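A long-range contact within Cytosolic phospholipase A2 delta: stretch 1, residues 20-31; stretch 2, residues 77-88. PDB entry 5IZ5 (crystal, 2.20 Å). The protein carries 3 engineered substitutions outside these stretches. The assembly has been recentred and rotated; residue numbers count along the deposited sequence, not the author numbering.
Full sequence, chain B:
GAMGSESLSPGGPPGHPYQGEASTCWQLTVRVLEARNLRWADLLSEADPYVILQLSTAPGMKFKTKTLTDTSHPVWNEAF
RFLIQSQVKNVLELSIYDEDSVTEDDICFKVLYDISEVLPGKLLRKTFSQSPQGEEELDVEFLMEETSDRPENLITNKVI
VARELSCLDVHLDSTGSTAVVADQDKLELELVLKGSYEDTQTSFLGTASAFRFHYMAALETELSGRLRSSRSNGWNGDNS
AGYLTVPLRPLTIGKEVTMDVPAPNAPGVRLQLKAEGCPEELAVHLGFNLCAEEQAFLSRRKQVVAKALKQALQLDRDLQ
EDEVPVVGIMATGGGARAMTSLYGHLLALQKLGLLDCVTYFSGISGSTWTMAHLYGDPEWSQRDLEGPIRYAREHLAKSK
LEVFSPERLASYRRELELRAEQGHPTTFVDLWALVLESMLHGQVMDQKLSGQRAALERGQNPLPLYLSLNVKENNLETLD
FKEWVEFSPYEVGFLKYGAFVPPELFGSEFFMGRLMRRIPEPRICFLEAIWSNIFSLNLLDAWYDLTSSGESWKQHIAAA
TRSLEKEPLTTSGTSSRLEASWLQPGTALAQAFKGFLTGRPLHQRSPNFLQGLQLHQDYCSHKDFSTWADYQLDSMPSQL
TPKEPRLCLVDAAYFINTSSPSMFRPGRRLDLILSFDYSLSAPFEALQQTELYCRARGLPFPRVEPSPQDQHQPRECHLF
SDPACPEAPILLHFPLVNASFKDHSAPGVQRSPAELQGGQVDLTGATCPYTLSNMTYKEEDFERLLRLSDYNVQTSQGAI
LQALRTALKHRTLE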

ATOM      1  N   GLY B  20      -5.931  -5.380  23.526  1.00 69.13           N
ATOM      2  CA  GLY B  20      -5.738  -4.876  24.918  1.00 70.02           C
ATOM      3  C   GLY B  20      -4.911  -5.839  25.757  1.00 70.57           C
ATOM      4  O   GLY B  20      -5.332  -6.971  26.003  1.00 74.70           O
ATOM      5  N   GLU B  21      -3.740  -5.390  26.204  1.00 68.98           N
ATOM      6  CA  GLU B  21      -2.801  -6.260  26.916  1.00 68.06           C
ATOM      7  C   GLU B  21      -1.865  -5.479  27.851  1.00 67.95           C
ATOM      8  O   GLU B  21      -1.360  -4.424  27.487  1.00 67.21           O
ATOM      9  CB  GLU B  21      -1.985  -7.039  25.887  1.00 68.22           C
ATOM     10  CG  GLU B  21      -0.972  -8.011  26.465  1.00 68.88           C
ATOM     11  CD  GLU B  21      -0.211  -8.769  25.392  1.00 69.23           C
ATOM     12  OE1 GLU B  21      -0.819  -9.143  24.366  1.00 68.60           O
ATOM     13  OE2 GLU B  21       0.999  -9.004  25.580  1.00 69.41           O
ATOM     14  N   ALA B  22      -1.660  -6.002  29.060  1.00 67.20           N
ATOM     15  CA  ALA B  22      -0.735  -5.420  30.031  1.00 64.54           C
ATOM     16  C   ALA B  22       0.566  -6.209  30.002  1.00 62.40           C
ATOM     17  O   ALA B  22       0.545  -7.430  30.140  1.00 63.92           O
ATOM     18  CB  ALA B  22      -1.336  -5.455  31.432  1.00 63.92           C
ATOM     19  N   SER B  23       1.685  -5.516  29.816  1.00 59.68           N
ATOM     20  CA  SER B  23       2.998  -6.161  29.831  1.00 57.42           C
ATOM     21  C   SER B  23       4.074  -5.284  30.478  1.00 58.52           C
ATOM     22  O   SER B  23       4.200  -4.117  30.143  1.00 56.31           O
ATOM     23  CB  SER B  23       3.422  -6.492  28.406  1.00 58.07           C
ATOM     24  OG  SER B  23       4.692  -7.120  28.420  1.00 55.91           O
ATOM     25  N   THR B  24       4.862  -5.860  31.381  1.00 58.54           N
ATOM     26  CA  THR B  24       5.874  -5.117  32.143  1.00 61.21           C
ATOM     27  C   THR B  24       7.229  -4.966  31.424  1.00 62.37           C
ATOM     28  O   THR B  24       7.684  -5.888  30.744  1.00 63.78           O
ATOM     29  CB  THR B  24       6.063  -5.768  33.531  1.00 63.78           C
ATOM     30  OG1 THR B  24       6.629  -4.827  34.451  1.00 67.42           O
ATOM     31  CG2 THR B  24       6.943  -7.002  33.472  1.00 63.97           C
ATOM     32  N   CYS B  25       7.867  -3.803  31.593  1.00 61.57           N
ATOM     33  CA  CYS B  25       9.162  -3.498  30.968  1.00 61.25           C
ATOM     34  C   CYS B  25      10.358  -3.882  31.843  1.00 63.62           C
ATOM     35  O   CYS B  25      10.249  -3.944  33.060  1.00 65.28           O
ATOM     36  CB  CYS B  25       9.249  -2.004  30.613  1.00 59.42           C
ATOM     37  SG  CYS B  25       8.003  -1.464  29.405  1.00 57.57           S
ATOM     38  N   TRP B  26      11.495  -4.140  31.203  1.00 67.61           N
ATOM     39  CA  TRP B  26      12.759  -4.385  31.895  1.00 71.69           C
ATOM     40  C   TRP B  26      13.689  -3.202  31.674  1.00 72.67           C
ATOM     41  O   TRP B  26      13.484  -2.411  30.753  1.00 73.82           O
ATOM     42  CB  TRP B  26      13.430  -5.647  31.358  1.00 76.17           C
ATOM     43  CG  TRP B  26      12.596  -6.907  31.520  1.00 81.34           C
ATOM     44  CD1 TRP B  26      11.649  -7.149  32.476  1.00 83.05           C
ATOM     45  CD2 TRP B  26      12.657  -8.094  30.711  1.00 88.01           C
ATOM     46  NE1 TRP B  26      11.109  -8.402  32.307  1.00 86.45           N
ATOM     47  CE2 TRP B  26      11.709  -9.005  31.233  1.00 88.01           C
ATOM     48  CE3 TRP B  26      13.415  -8.476  29.594  1.00 89.71           C
ATOM     49  CZ2 TRP B  26      11.500 -10.276  30.674  1.00 89.44           C
ATOM     50  CZ3 TRP B  26      13.207  -9.741  29.039  1.00 88.51           C
ATOM     51  CH2 TRP B  26      12.257 -10.623  29.582  1.00 88.04           C
ATOM     52  N   GLN B  27      14.711  -3.077  32.517  1.00 72.46           N
ATOM     53  CA  GLN B  27      15.768  -2.098  32.279  1.00 73.89           C
ATOM     54  C   GLN B  27      17.001  -2.772  31.677  1.00 71.80           C
ATOM     55  O   GLN B  27      17.506  -3.734  32.245  1.00 70.32           O
ATOM     56  CB  GLN B  27      16.157  -1.383  33.570  1.00 76.91           C
ATOM     57  CG  GLN B  27      17.357  -0.460  33.371  1.00 81.27           C
ATOM     58  CD  GLN B  27      17.969   0.013  34.666  1.00 83.59           C
ATOM     59  OE1 GLN B  27      19.125  -0.292  34.959  1.00 88.56           O
ATOM     60  NE2 GLN B  27      17.200   0.757  35.450  1.00 83.43           N
ATOM     61  N   LEU B  28      17.484  -2.260  30.543  1.00 69.67           N
ATOM     62  CA  LEU B  28      18.723  -2.753  29.927  1.00 71.52           C
ATOM     63  C   LEU B  28      19.872  -1.766  30.135  1.00 71.87           C
ATOM     64  O   LEU B  28      19.760  -0.594  29.777  1.00 74.76           O
ATOM     65  CB  LEU B  28      18.537  -3.001  28.421  1.00 70.48           C
ATOM     66  CG  LEU B  28      19.753  -3.564  27.663  1.00 71.82           C
ATOM     67  CD1 LEU B  28      20.119  -4.953  28.174  1.00 72.17           C
ATOM     68  CD2 LEU B  28      19.509  -3.600  26.157  1.00 71.83           C
ATOM     69  N   THR B  29      20.979  -2.245  30.699  1.00 70.54           N
ATOM     70  CA  THR B  29      22.212  -1.449  30.746  1.00 70.68           C
ATOM     71  C   THR B  29      23.162  -1.964  29.664  1.00 69.07           C
ATOM     72  O   THR B  29      23.498  -3.152  29.630  1.00 67.81           O
ATOM     73  CB  THR B  29      22.905  -1.447  32.130  1.00 72.76           C
ATOM     74  OG1 THR B  29      23.689  -2.634  32.297  1.00 76.78           O
ATOM     75  CG2 THR B  29      21.889  -1.352  33.255  1.00 72.07           C
ATOM     76  N   VAL B  30      23.567  -1.068  28.766  1.00 70.06           N
ATOM     77  CA  VAL B  30      24.499  -1.400  27.691  1.00 70.22           C
ATOM     78  C   VAL B  30      25.815  -0.704  27.999  1.00 71.94           C
ATOM     79  O   VAL B  30      25.886   0.529  27.970  1.00 71.27           O
ATOM     80  CB  VAL B  30      23.973  -0.927  26.319  1.00 68.73           C
ATOM     81  CG1 VAL B  30      24.930  -1.331  25.197  1.00 68.37           C
ATOM     82  CG2 VAL B  30      22.584  -1.496  26.059  1.00 68.56           C
ATOM     83  N   ARG B  31      26.848  -1.487  28.302  1.00 75.54           N
ATOM     84  CA  ARG B  31      28.167  -0.926  28.614  1.00 78.26           C
ATOM     85  C   ARG B  31      29.114  -1.083  27.428  1.00 75.84           C
ATOM     86  O   ARG B  31      29.582  -2.185  27.138  1.00 75.22           O
ATOM     87  CB  ARG B  31      28.762  -1.583  29.863  1.00 81.39           C
ATOM     88  CG  ARG B  31      30.040  -0.916  30.363  1.00 84.06           C
ATOM     89  CD  ARG B  31      30.496  -1.469  31.710  1.00 84.86           C
ATOM     90  NE  ARG B  31      29.669  -0.991  32.821  1.00 84.20           N
ATOM     91  CZ  ARG B  31      29.731   0.231  33.353  1.00 83.49           C
ATOM     92  NH1 ARG B  31      30.580   1.140  32.880  1.00 84.38           N
ATOM     93  NH2 ARG B  31      28.929   0.553  34.363  1.00 82.58           N
TER
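Stretch 2 (77-88) NEAFRFLIQSQV

Stretch 2 continues a strand that begins earlier in the chain; its backbone is extended from Glu 78 onward, while Asn 77 has phi/psi of 49/57, and it runs antiparallel to stretch 1; the N-to-C directions of the two strands make an angle of 148°, and their axes approach to 4.5 Å. Together the two stretches bury 1012 Å² between them. The register sets Trp 26 opposite Ile 84, Leu 28 opposite Phe 82 and Val 30 opposite Phe 80. Each of these pairs is closed by two backbone hydrogen bonds: Trp 26 N to Ile 84 O (2.8 Å) and Ile 84 N to Trp 26 O (2.7 Å); Leu 28 N to Phe 82 O (2.8 Å) and Phe 82 N to Leu 28 O (2.9 Å); Val 30 N to Phe 80 O (2.7 Å) and Phe 80 N to Val 30 O (2.8 Å). Between them fall the non-hydrogen-bonded pairs Gln 27 with Leu 83 and Thr 29 with Arg 81, whose CA atoms point CA-H contacts at carbonyls of the hydrogen-bonded pairs, as from Arg 81 CA to Leu 28 O (3.2 Å).

Ile 84 is the residue of stretch 2 that stretch 1 covers most. Its chi1 and chi2 are both m, and its CG1 packs 3.7 Å from Leu 28 CB, on the sheet face that also carries Trp 26, Val 30, Phe 80 and Phe 82. On the same face, Val 30 CG2 meets the edge of the Phe 82 ring, 4.1 Å from CE2. Trp 26, with chi1 m, reaches past its partner to Ser 86: Ser 86 CB stands over the six-membered ring, 4.1 Å from its centroid and 14° off the normal, a CH-pi contact.

Arg 31 has the largest covered area of all, at the other end of the ladder and on the opposite face. Its CA lies 4.0 Å from Ala 79 CA, and its side chain, t at chi1 and chi2 and m at chi3, folds so that Ala 79 CB lies over one face of the guanidinium, 3.7 Å from Arg 31 CZ. Asn 77 approaches the guanidinium edge, where Arg 31 NH1 gives a weak hydrogen bond to Asn 77 OD1 (3.3 Å).

A type I turn from Gln 85 to Val 88 bends the end of stretch 2. The Gln 85 amide grips Ser 23 twice: NE2 donates to Ser 23 O (3.1 Å), and OE1 accepts from Ser 23 OG (2.7 Å). Gln 85 OE1 also accepts from Gln 87 N (3.1 Å), tying the turn to this contact.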

ATOM      1  N   ASN B  77      34.520   2.696  27.865  1.00 83.20           N
ATOM      2  CA  ASN B  77      33.921   2.251  29.125  1.00 83.81           C
ATOM      3  C   ASN B  77      32.781   3.166  29.598  1.00 83.29           C
ATOM      4  O   ASN B  77      32.821   3.712  30.701  1.00 84.33           O
ATOM      5  CB  ASN B  77      34.992   2.116  30.213  1.00 85.58           C
ATOM      6  CG  ASN B  77      34.458   1.471  31.482  1.00 89.03           C
ATOM      7  OD1 ASN B  77      33.517   0.673  31.441  1.00 89.94           O
ATOM      8  ND2 ASN B  77      35.051   1.819  32.620  1.00 91.45           N
ATOM      9  N   GLU B  78      31.774   3.343  28.744  1.00 80.49           N
ATOM     10  CA  GLU B  78      30.585   4.119  29.090  1.00 78.78           C
ATOM     11  C   GLU B  78      29.352   3.224  29.051  1.00 77.56           C
ATOM     12  O   GLU B  78      29.230   2.357  28.178  1.00 75.91           O
ATOM     13  CB  GLU B  78      30.405   5.295  28.129  1.00 78.40           C
ATOM     14  CG  GLU B  78      31.448   6.387  28.284  1.00 78.73           C
ATOM     15  CD  GLU B  78      31.265   7.504  27.275  1.00 79.57           C
ATOM     16  OE1 GLU B  78      30.168   8.098  27.237  1.00 77.51           O
ATOM     17  OE2 GLU B  78      32.221   7.794  26.524  1.00 80.33           O
ATOM     18  N   ALA B  79      28.439   3.453  29.993  1.00 74.53           N
ATOM     19  CA  ALA B  79      27.216   2.667  30.110  1.00 73.00           C
ATOM     20  C   ALA B  79      25.993   3.531  29.845  1.00 71.84           C
ATOM     21  O   ALA B  79      25.967   4.708  30.199  1.00 71.34           O
ATOM     22  CB  ALA B  79      27.123   2.043  31.489  1.00 71.75           C
ATOM     23  N   PHE B  80      24.986   2.930  29.214  1.00 72.44           N
ATOM     24  CA  PHE B  80      23.735   3.612  28.890  1.00 71.73           C
ATOM     25  C   PHE B  80      22.550   2.702  29.236  1.00 72.22           C
ATOM     26  O   PHE B  80      22.679   1.473  29.237  1.00 69.71           O
ATOM     27  CB  PHE B  80      23.716   3.992  27.406  1.00 71.42           C
ATOM     28  CG  PHE B  80      24.909   4.803  26.962  1.00 69.83           C
ATOM     29  CD1 PHE B  80      24.864   6.190  26.966  1.00 69.04           C
ATOM     30  CD2 PHE B  80      26.073   4.178  26.529  1.00 70.38           C
ATOM     31  CE1 PHE B  80      25.956   6.940  26.552  1.00 69.38           C
ATOM     32  CE2 PHE B  80      27.171   4.923  26.116  1.00 70.91           C
ATOM     33  CZ  PHE B  80      27.110   6.306  26.126  1.00 70.24           C
ATOM     34  N   ARG B  81      21.400   3.310  29.524  1.00 72.17           N
ATOM     35  CA  ARG B  81      20.225   2.582  30.018  1.00 76.37           C
ATOM     36  C   ARG B  81      18.970   2.807  29.185  1.00 74.66           C
ATOM     37  O   ARG B  81      18.616   3.949  28.890  1.00 74.01           O
ATOM     38  CB  ARG B  81      19.944   2.982  31.462  1.00 79.81           C
ATOM     39  CG  ARG B  81      20.839   2.272  32.453  1.00 83.54           C
ATOM     40  CD  ARG B  81      20.881   3.020  33.785  1.00 87.72           C
ATOM     41  NE  ARG B  81      22.198   3.588  34.074  1.00 91.17           N
ATOM     42  CZ  ARG B  81      22.607   4.816  33.749  1.00 93.21           C
ATOM     43  NH1 ARG B  81      21.814   5.668  33.100  1.00 94.47           N
ATOM     44  NH2 ARG B  81      23.835   5.200  34.081  1.00 93.95           N
ATOM     45  N   PHE B  82      18.314   1.703  28.819  1.00 72.37           N
ATOM     46  CA  PHE B  82      17.045   1.712  28.094  1.00 68.67           C
ATOM     47  C   PHE B  82      15.942   1.006  28.886  1.00 65.17           C
ATOM     48  O   PHE B  82      16.201   0.021  29.571  1.00 66.10           O
ATOM     49  CB  PHE B  82      17.191   0.934  26.783  1.00 68.38           C
ATOM     50  CG  PHE B  82      18.156   1.538  25.784  1.00 70.27           C
ATOM     51  CD1 PHE B  82      17.705   2.429  24.823  1.00 70.90           C
ATOM     52  CD2 PHE B  82      19.497   1.169  25.761  1.00 70.94           C
ATOM     53  CE1 PHE B  82      18.570   2.966  23.880  1.00 72.11           C
ATOM     54  CE2 PHE B  82      20.375   1.704  24.816  1.00 71.93           C
ATOM     55  CZ  PHE B  82      19.908   2.603  23.872  1.00 72.08           C
ATOM     56  N   LEU B  83      14.705   1.478  28.764  1.00 62.21           N
ATOM     57  CA  LEU B  83      13.545   0.683  29.168  1.00 59.51           C
ATOM     58  C   LEU B  83      13.119  -0.200  27.983  1.00 59.45           C
ATOM     59  O   LEU B  83      12.901   0.298  26.879  1.00 57.42           O
ATOM     60  CB  LEU B  83      12.397   1.573  29.656  1.00 59.86           C
ATOM     61  CG  LEU B  83      11.624   1.015  30.874  1.00 61.45           C
ATOM     62  CD1 LEU B  83      12.550   0.732  32.055  1.00 60.82           C
ATOM     63  CD2 LEU B  83      10.506   1.950  31.318  1.00 61.18           C
ATOM     64  N   ILE B  84      13.030  -1.509  28.223  1.00 58.38           N
ATOM     65  CA  ILE B  84      12.778  -2.506  27.184  1.00 56.62           C
ATOM     66  C   ILE B  84      11.437  -3.220  27.406  1.00 55.84           C
ATOM     67  O   ILE B  84      11.184  -3.776  28.477  1.00 56.56           O
ATOM     68  CB  ILE B  84      13.917  -3.555  27.169  1.00 58.14           C
ATOM     69  CG1 ILE B  84      15.259  -2.898  26.794  1.00 58.56           C
ATOM     70  CG2 ILE B  84      13.597  -4.720  26.236  1.00 57.80           C
ATOM     71  CD1 ILE B  84      15.283  -2.192  25.453  1.00 58.23           C
ATOM     72  N   GLN B  85      10.585  -3.196  26.385  1.00 52.21           N
ATOM     73  CA  GLN B  85       9.320  -3.939  26.376  1.00 50.67           C
ATOM     74  C   GLN B  85       9.560  -5.304  25.740  1.00 51.15           C
ATOM     75  O   GLN B  85       9.872  -5.403  24.555  1.00 51.15           O
ATOM     76  CB  GLN B  85       8.249  -3.155  25.608  1.00 50.55           C
ATOM     77  CG  GLN B  85       6.916  -3.853  25.394  1.00 50.20           C
ATOM     78  CD  GLN B  85       6.351  -4.463  26.659  1.00 50.92           C
ATOM     79  OE1 GLN B  85       6.363  -5.679  26.826  1.00 48.86           O
ATOM     80  NE2 GLN B  85       5.852  -3.623  27.555  1.00 50.38           N
ATOM     81  N   SER B  86       9.419  -6.357  26.540  1.00 50.85           N
ATOM     82  CA  SER B  86       9.713  -7.725  26.096  1.00 51.50           C
ATOM     83  C   SER B  86       8.804  -8.219  24.962  1.00 49.31           C
ATOM     84  O   SER B  86       9.187  -9.101  24.206  1.00 50.03           O
ATOM     85  CB  SER B  86       9.615  -8.696  27.281  1.00 52.72           C
ATOM     86  OG  SER B  86       8.300  -8.717  27.820  1.00 52.02           O
ATOM     87  N   GLN B  87       7.607  -7.650  24.849  1.00 49.10           N
ATOM     88  CA  GLN B  87       6.634  -8.069  23.836  1.00 48.92           C
ATOM     89  C   GLN B  87       6.854  -7.497  22.426  1.00 46.83           C
ATOM     90  O   GLN B  87       6.123  -7.867  21.484  1.00 48.20           O
ATOM     91  CB  GLN B  87       5.232  -7.692  24.292  1.00 50.72           C
ATOM     92  CG  GLN B  87       4.718  -8.445  25.503  1.00 52.70           C
ATOM     93  CD  GLN B  87       4.878  -9.950  25.383  1.00 54.31           C
ATOM     94  OE1 GLN B  87       5.910 -10.487  25.777  1.00 56.19           O
ATOM     95  NE2 GLN B  87       3.877 -10.636  24.839  1.00 56.08           N
ATOM     96  N   VAL B  88       7.827  -6.601  22.260  1.00 44.14           N
ATOM     97  CA  VAL B  88       8.152  -6.107  20.921  1.00 45.03           C
ATOM     98  C   VAL B  88       9.533  -6.565  20.498  1.00 44.35           C
ATOM     99  O   VAL B  88      10.355  -6.956  21.322  1.00 42.99           O
ATOM    100  CB  VAL B  88       8.040  -4.562  20.775  1.00 45.10           C
ATOM    101  CG1 VAL B  88       6.643  -4.093  21.116  1.00 43.88           C
ATOM    102  CG2 VAL B  88       9.068  -3.821  21.615  1.00 45.49           C
TER